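Side-chain contacts in ABC transporter, substrate binding protein (Aeropyrum pernix, PDB 3EAF), which probably binds a small solute outside the cell and delivers it to the membrane components of an ABC transporter, and carries a magnesium ion: residues 355-358 with 362-365; 207-212 with 237-242. All blocks are in the same frame, centred on the assembly; numbering follows the deposited sequence.

Contact 1: residues 355-358 with 362-365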
# COMPACT_ATOMS: atom_id res chain seq x y z
N ILE A 355 -5.18 11.48 -6.92
CA ILE A 355 -5.93 11.21 -8.14
C ILE A 355 -7.38 11.60 -7.92
O ILE A 355 -7.97 11.25 -6.88
CB ILE A 355 -5.82 9.71 -8.57
CG1 ILE A 355 -4.35 9.31 -8.81
CG2 ILE A 355 -6.65 9.40 -9.81
CD1 ILE A 355 -3.64 8.84 -7.55
N LYS A 356 -7.94 12.32 -8.88
CA LYS A 356 -9.33 12.75 -8.80
C LYS A 356 -10.24 11.93 -9.69
O LYS A 356 -9.91 11.65 -10.84
CB LYS A 356 -9.45 14.23 -9.19
CG LYS A 356 -10.86 14.80 -9.07
CD LYS A 356 -10.88 16.23 -9.56
CE LYS A 356 -12.25 16.87 -9.42
NZ LYS A 356 -12.23 18.23 -10.04
N LEU A 357 -11.40 11.56 -9.16
CA LEU A 357 -12.49 11.09 -9.98
C LEU A 357 -13.12 12.34 -10.61
O LEU A 357 -13.86 13.08 -9.96
CB LEU A 357 -13.51 10.31 -9.14
CG LEU A 357 -14.80 9.80 -9.79
CD1 LEU A 357 -14.51 9.09 -11.10
CD2 LEU A 357 -15.55 8.89 -8.83
N GLY A 358 -12.78 12.58 -11.88
CA GLY A 358 -13.15 13.82 -12.56
C GLY A 358 -14.64 13.99 -12.81
O GLY A 358 -15.41 13.02 -12.76
N GLU A 362 -13.77 10.50 -15.60
CA GLU A 362 -12.45 9.97 -15.93
C GLU A 362 -11.48 10.37 -14.83
O GLU A 362 -11.64 11.43 -14.22
CB GLU A 362 -12.01 10.45 -17.32
CG GLU A 362 -12.92 9.88 -18.44
CD GLU A 362 -12.62 10.41 -19.84
OE1 GLU A 362 -11.48 10.88 -20.09
OE2 GLU A 362 -13.53 10.35 -20.70
N LEU A 363 -10.50 9.52 -14.56
CA LEU A 363 -9.52 9.81 -13.52
C LEU A 363 -8.51 10.86 -13.98
O LEU A 363 -8.03 10.83 -15.12
CB LEU A 363 -8.80 8.54 -13.05
CG LEU A 363 -9.65 7.46 -12.38
CD1 LEU A 363 -8.75 6.35 -11.83
CD2 LEU A 363 -10.52 8.02 -11.27
N GLN A 364 -8.19 11.78 -13.07
CA GLN A 364 -7.31 12.90 -13.37
C GLN A 364 -6.23 13.00 -12.32
O GLN A 364 -6.51 12.93 -11.13
CB GLN A 364 -8.12 14.20 -13.45
CG GLN A 364 -9.25 14.14 -14.48
CD GLN A 364 -10.26 15.27 -14.36
OE1 GLN A 364 -10.21 16.09 -13.44
NE2 GLN A 364 -11.20 15.30 -15.30
N LEU A 365 -4.98 13.15 -12.76
CA LEU A 365 -3.87 13.28 -11.83
C LEU A 365 -3.78 14.72 -11.31
O LEU A 365 -3.66 15.66 -12.10
CB LEU A 365 -2.56 12.83 -12.48
CG LEU A 365 -1.28 12.84 -11.64
CD1 LEU A 365 -1.36 11.84 -10.48
CD2 LEU A 365 -0.06 12.55 -12.51
O HOH W 1 -12.70 17.21 -13.10
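K356 and Q364 face each other as the hydrogen-bonded pair of an antiparallel ladder, and their backbones supply two of the three hydrogen bonds between 355-358 and 362-365. The amide N of K356 reaches Q364 O at 2.7 Å and almost straight, 176° at the hydrogen; the return bond runs from Q364 N to K356 O. Beyond the last bridge, at the turn, G358 N bonds to E362 O at 2.8 Å, from 36° above the carbonyl plane.

Polar side chains occupy one face of this ladder. K356 and Q364 run side by side in the same direction, and the fully extended lysine, with CG anti to the backbone N (chi1 -177°), carries its ammonium group out to a water. That water bridges the two ends unequally, donating to Q364 OE1 at 2.8 Å but accepting from K356 NZ over a long 3.3 Å. The glutamine amide also lies against G358, its CD 3.7 Å from G358 CA, where the lack of a side chain leaves room for it.

The other face is apolar. L363 sits between two partners of the facing strand, I355 CG2 meeting its CB at 4.0 Å and L357 CD1 its CD2 at 4.1 Å, while I355 CG1 approaches L365 CD1 more loosely. F235, Y259 and P240 pack against this side. Two neighbouring antiparallel strands joined by a short turn make a beta hairpin; here it forms the edge of the seven-stranded sheet in one lobe of a periplasmic-binding-protein fold, with 363-369 outermost in the chain.

Contact 2: residues 207-212 with 237-242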
# COMPACT_ATOMS: atom_id res chain seq x y z
N ASN A 207 -10.87 1.87 4.46
CA ASN A 207 -11.06 0.49 4.00
C ASN A 207 -10.63 0.28 2.54
O ASN A 207 -10.18 1.22 1.88
CB ASN A 207 -12.53 0.07 4.16
CG ASN A 207 -13.01 0.08 5.61
OD1 ASN A 207 -12.23 0.27 6.55
ND2 ASN A 207 -14.31 -0.13 5.79
N THR A 208 -10.78 -0.94 2.04
CA THR A 208 -10.46 -1.26 0.64
C THR A 208 -11.54 -0.76 -0.31
O THR A 208 -12.62 -0.34 0.13
CB THR A 208 -10.23 -2.78 0.42
OG1 THR A 208 -11.47 -3.49 0.56
CG2 THR A 208 -9.21 -3.34 1.42
N ILE A 209 -11.26 -0.82 -1.61
CA ILE A 209 -12.10 -0.24 -2.65
C ILE A 209 -13.58 -0.65 -2.61
O ILE A 209 -14.44 0.13 -3.00
CB ILE A 209 -11.50 -0.47 -4.09
CG1 ILE A 209 -12.23 0.37 -5.14
CG2 ILE A 209 -11.44 -1.97 -4.44
CD1 ILE A 209 -11.54 0.45 -6.50
N SER A 210 -13.87 -1.87 -2.15
CA SER A 210 -15.25 -2.38 -2.12
C SER A 210 -16.16 -1.53 -1.24
O SER A 210 -17.19 -1.05 -1.71
CB SER A 210 -15.29 -3.84 -1.67
OG SER A 210 -14.60 -4.66 -2.60
N SER A 211 -15.79 -1.34 0.01
CA SER A 211 -16.61 -0.52 0.91
C SER A 211 -16.46 0.98 0.65
O SER A 211 -17.43 1.72 0.78
CB SER A 211 -16.36 -0.87 2.38
OG SER A 211 -15.00 -0.69 2.72
N CYS A 212 -15.26 1.43 0.28
CA CYS A 212 -15.04 2.84 -0.08
C CYS A 212 -15.97 3.27 -1.21
O CYS A 212 -16.58 4.34 -1.14
CB CYS A 212 -13.60 3.10 -0.51
SG CYS A 212 -12.39 3.16 0.82
N GLU A 237 -8.46 2.38 -10.72
CA GLU A 237 -9.04 2.52 -12.06
C GLU A 237 -10.52 2.12 -12.15
O GLU A 237 -11.24 2.59 -13.03
CB GLU A 237 -8.23 1.72 -13.09
CG GLU A 237 -6.78 2.21 -13.30
CD GLU A 237 -5.79 1.57 -12.34
OE1 GLU A 237 -6.21 0.92 -11.35
OE2 GLU A 237 -4.57 1.70 -12.58
N ARG A 238 -10.96 1.26 -11.22
CA ARG A 238 -12.35 0.77 -11.18
C ARG A 238 -13.31 1.74 -10.51
O ARG A 238 -14.53 1.61 -10.65
CB ARG A 238 -12.41 -0.57 -10.44
CG ARG A 238 -11.77 -1.73 -11.19
CD ARG A 238 -11.57 -2.93 -10.26
NE ARG A 238 -10.61 -2.63 -9.20
CZ ARG A 238 -10.24 -3.49 -8.24
NH1 ARG A 238 -10.75 -4.71 -8.19
NH2 ARG A 238 -9.35 -3.11 -7.33
N SER A 239 -12.77 2.73 -9.80
CA SER A 239 -13.56 3.64 -8.96
C SER A 239 -14.67 4.41 -9.69
O SER A 239 -15.76 4.56 -9.15
CB SER A 239 -12.66 4.59 -8.16
OG SER A 239 -11.93 3.88 -7.17
N PRO A 240 -14.40 4.92 -10.92
CA PRO A 240 -15.49 5.60 -11.64
C PRO A 240 -16.72 4.70 -11.83
O PRO A 240 -17.85 5.15 -11.62
CB PRO A 240 -14.87 5.92 -13.01
CG PRO A 240 -13.40 5.94 -12.77
CD PRO A 240 -13.14 4.95 -11.68
N GLN A 241 -16.48 3.45 -12.20
CA GLN A 241 -17.54 2.48 -12.43
C GLN A 241 -18.20 1.99 -11.12
O GLN A 241 -19.41 1.82 -11.06
CB GLN A 241 -16.98 1.30 -13.25
CG GLN A 241 -16.40 1.68 -14.65
CD GLN A 241 -15.02 2.41 -14.64
OE1 GLN A 241 -14.23 2.31 -13.68
NE2 GLN A 241 -14.74 3.16 -15.72
N LEU A 242 -17.39 1.79 -10.08
CA LEU A 242 -17.91 1.32 -8.79
C LEU A 242 -18.70 2.38 -8.01
O LEU A 242 -19.67 2.05 -7.32
CB LEU A 242 -16.79 0.72 -7.93
CG LEU A 242 -16.08 -0.54 -8.44
CD1 LEU A 242 -14.94 -0.90 -7.51
CD2 LEU A 242 -17.06 -1.71 -8.59
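I209 and R238 make the first meeting of these two segments, an aliphatic branch against a flat cation. The side chain of I209, in the first turn of helix 209-222, supplies the 207-212 half of the contact, and successive residues of 237-242 take up different parts of it. At R238 the branch involved is CG2, which lies over one face of the guanidinium, 3.7 Å from NH2. The arginine chain bends at chi3 (-66°), and polar partners hold its head: NH2 forms a salt bridge with D236 and NH1 a hydrogen bond to the backbone O of D19. The carboxylate of D236 probably offsets the charge of the group on which the isoleucine packs.

S239 follows, with its hydroxyl beside the end of the same isoleucine: I209 CD1 stands 3.5 Å from S239 OG. This is a van der Waals approach to a polar atom that has its own partner, the backbone N of D236.

One helical turn after R238 comes L242, whose amide N bonds to R238 O at 2.9 Å. Its CD1 touches both CG1 and CD1 of I209, each at 3.8 Å, and the two side chains cross at about a right angle. I209 can reach this far because CG1 stands anti to the backbone N (chi1 -169°) and CD1 continues outward in an extended line.

A single apolar residue thus joins the first turn of helix 209-222 to the short helix 239-243 and the residue before it. D19 and V20, which also border I209 and R238, begin helix 18-38 after strand 3-11 of the other sheet, a position consistent with the interlobe side of a two-lobed periplasmic binding protein.

How the contacts relate
From the N terminus, the chain first completes contact 2: after strand 202-205 it enters helix 209-222, passes through strand 227-230 and returns with 237-242, closing a loop with 24 residues between the segments. Much later, contact 1 closes a hairpin, with three residues between segments 355-358 and 362-365. The two loops follow in series and neither encloses the other. Yet they meet in space: the centres of contact 1 and contact 2 are about 13 Å apart. L357 CD1 packs on P240 CA at 3.7 Å, and L363 also rests against P240 and E237. Helix 239-243 consequently lies between the two, linking the hairpin at the sheet edge to helix 209-222.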